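Local coordinates for protein putative methyltransferase (PDB 3LL7) that is a putative methyltransferase whose substrate is not established, probably transferring methyl groups through a Rossmann-like catalytic domain, at residues E93-V98 with P164-V169. Residues are numbered along the deposited sequence; the frame is centred on the assembly and turned at random.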
loop_
_atom_site.group_PDB
_atom_site.type_symbol
_atom_site.label_atom_id
_atom_site.label_comp_id
_atom_site.label_asym_id
_atom_site.label_seq_id
_atom_site.Cartn_x
_atom_site.Cartn_y
_atom_site.Cartn_z
ATOM N N GLU A 93 -10.395 3.674 -19.967
ATOM C CA GLU A 93 -11.754 3.136 -20.029
ATOM C C GLU A 93 -11.965 2.334 -21.320
ATOM O O GLU A 93 -11.606 2.796 -22.398
ATOM C CB GLU A 93 -12.774 4.281 -19.918
ATOM C CG GLU A 93 -14.242 3.881 -20.056
ATOM C CD GLU A 93 -14.783 3.151 -18.828
ATOM O OE1 GLU A 93 -14.496 3.591 -17.690
ATOM O OE2 GLU A 93 -15.499 2.140 -19.004
ATOM N N GLY A 94 -12.525 1.131 -21.193
ATOM C CA GLY A 94 -12.871 0.280 -22.347
ATOM C C GLY A 94 -11.754 -0.559 -22.963
ATOM O O GLY A 94 -11.901 -1.061 -24.078
ATOM N N THR A 95 -10.650 -0.729 -22.238
ATOM C CA THR A 95 -9.475 -1.471 -22.720
ATOM C C THR A 95 -9.537 -2.973 -22.333
ATOM O O THR A 95 -10.543 -3.437 -21.784
ATOM C CB THR A 95 -8.189 -0.869 -22.144
ATOM O OG1 THR A 95 -8.359 -0.676 -20.734
ATOM C CG2 THR A 95 -7.848 0.481 -22.826
ATOM N N LYS A 96 -8.457 -3.701 -22.641
ATOM C CA LYS A 96 -8.294 -5.122 -22.335
ATOM C C LYS A 96 -7.189 -5.296 -21.296
ATOM O O LYS A 96 -6.139 -4.654 -21.394
ATOM C CB LYS A 96 -7.873 -5.908 -23.589
ATOM C CG LYS A 96 -8.893 -5.976 -24.728
ATOM C CD LYS A 96 -8.279 -6.595 -25.992
ATOM C CE LYS A 96 -7.393 -5.607 -26.750
ATOM N NZ LYS A 96 -7.100 -6.033 -28.166
ATOM N N VAL A 97 -7.414 -6.167 -20.310
ATOM C CA VAL A 97 -6.407 -6.459 -19.280
ATOM C C VAL A 97 -6.201 -7.963 -19.031
ATOM O O VAL A 97 -7.113 -8.755 -19.170
ATOM C CB VAL A 97 -6.735 -5.750 -17.917
ATOM C CG1 VAL A 97 -6.663 -4.215 -18.066
ATOM C CG2 VAL A 97 -8.096 -6.185 -17.400
ATOM N N VAL A 98 -4.984 -8.340 -18.672
ATOM C CA VAL A 98 -4.706 -9.681 -18.179
ATOM C C VAL A 98 -4.104 -9.515 -16.782
ATOM O O VAL A 98 -3.182 -8.730 -16.610
ATOM C CB VAL A 98 -3.708 -10.446 -19.100
ATOM C CG1 VAL A 98 -3.322 -11.816 -18.511
ATOM C CG2 VAL A 98 -4.307 -10.647 -20.486
ATOM N N PRO A 164 -3.459 -7.772 -24.860
ATOM C CA PRO A 164 -4.112 -6.818 -23.959
ATOM C C PRO A 164 -3.434 -5.445 -23.943
ATOM O O PRO A 164 -2.250 -5.324 -24.291
ATOM C CB PRO A 164 -3.958 -7.491 -22.591
ATOM C CG PRO A 164 -2.652 -8.219 -22.718
ATOM C CD PRO A 164 -2.740 -8.813 -24.102
ATOM N N ASP A 165 -4.191 -4.426 -23.548
ATOM C CA ASP A 165 -3.633 -3.085 -23.371
ATOM C C ASP A 165 -2.719 -3.122 -22.156
ATOM O O ASP A 165 -1.651 -2.516 -22.162
ATOM C CB ASP A 165 -4.760 -2.069 -23.200
ATOM C CG ASP A 165 -5.613 -1.938 -24.453
ATOM O OD1 ASP A 165 -5.134 -1.304 -25.407
ATOM O OD2 ASP A 165 -6.756 -2.454 -24.486
ATOM N N TYR A 166 -3.125 -3.871 -21.132
ATOM C CA TYR A 166 -2.329 -3.994 -19.906
ATOM C C TYR A 166 -2.188 -5.405 -19.363
ATOM O O TYR A 166 -3.134 -6.202 -19.391
ATOM C CB TYR A 166 -2.888 -3.104 -18.804
ATOM C CG TYR A 166 -3.291 -1.733 -19.246
ATOM C CD1 TYR A 166 -2.386 -0.671 -19.201
ATOM C CD2 TYR A 166 -4.589 -1.486 -19.701
ATOM C CE1 TYR A 166 -2.764 0.616 -19.617
ATOM C CE2 TYR A 166 -4.977 -0.209 -20.099
ATOM C CZ TYR A 166 -4.060 0.830 -20.055
ATOM O OH TYR A 166 -4.465 2.086 -20.438
ATOM N N ILE A 167 -0.983 -5.713 -18.902
ATOM C CA ILE A 167 -0.713 -6.947 -18.188
ATOM C C ILE A 167 -0.313 -6.576 -16.758
ATOM O O ILE A 167 0.666 -5.841 -16.539
ATOM C CB ILE A 167 0.383 -7.806 -18.879
ATOM C CG1 ILE A 167 -0.131 -8.326 -20.231
ATOM C CG2 ILE A 167 0.781 -8.979 -18.007
ATOM C CD1 ILE A 167 0.913 -8.985 -21.093
ATOM N N TYR A 168 -1.085 -7.084 -15.803
ATOM C CA TYR A 168 -0.871 -6.804 -14.385
ATOM C C TYR A 168 -0.282 -8.034 -13.677
ATOM O O TYR A 168 -0.706 -9.172 -13.931
ATOM C CB TYR A 168 -2.194 -6.368 -13.748
ATOM C CG TYR A 168 -2.094 -6.140 -12.271
ATOM C CD1 TYR A 168 -1.449 -5.010 -11.757
ATOM C CD2 TYR A 168 -2.613 -7.077 -11.373
ATOM C CE1 TYR A 168 -1.360 -4.814 -10.355
ATOM C CE2 TYR A 168 -2.510 -6.903 -10.010
ATOM C CZ TYR A 168 -1.877 -5.779 -9.509
ATOM O OH TYR A 168 -1.798 -5.614 -8.150
ATOM N N VAL A 169 0.715 -7.806 -12.824
ATOM C CA VAL A 169 1.348 -8.876 -12.079
ATOM C C VAL A 169 1.646 -8.435 -10.638
ATOM O O VAL A 169 2.117 -7.326 -10.396
ATOM C CB VAL A 169 2.614 -9.414 -12.840
ATOM C CG1 VAL A 169 3.665 -8.303 -13.060
ATOM C CG2 VAL A 169 3.200 -10.692 -12.193
#
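Parallel strand pairing joins Val97 and Val98 to Tyr166 and Ile167, with strand 96-99 beside strand 166-173; their axes approach to 4.8 Å at 28°. The sheet order 144-149, 117-122, 96-99, 166-173, 204-209, 236-244, 225-233, with 236-244 antiparallel, is consistent with a Rossmann-like class I methyltransferase fold (3-2-1-4-5-7-6), making these its central first and fourth strands. The bonding alternates as parallel register demands: Tyr166 N donates to Lys96 O, Val98 N to Tyr166 O and Tyr168 N to Val98 O. The last is almost straight at 177° (2.8 Å). Lys96 O also takes a weak hydrogen bond from Asp165 N. The Asp165 carboxylate reaches back to the start of strand 96-99, where OD2 accepts a hydrogen bond from Lys96 N through its anti lone pair (2.8 Å). Asp165 CG lies beside its own backbone N (chi1 -65°), and OD2 also comes within 3.2 Å of Thr95 CB. On the face carrying Val97 and Tyr166, Val97 CG1 meets ring atom CD2 of Tyr166 obliquely at 3.8 Å, while Thr95 OG1 lies in the ring plane at its edge. Backbone O and N of Arg92 hydrogen-bond Thr95 OG1 and Tyr166 OH respectively. On the other face, Val98 CG2 rests against Pro164 CG (3.7 Å). Strand 117-122 flanks strand 96-99, strand 204-209 flanks strand 166-173, and Leu198 of helix 191-198 packs on Ile167.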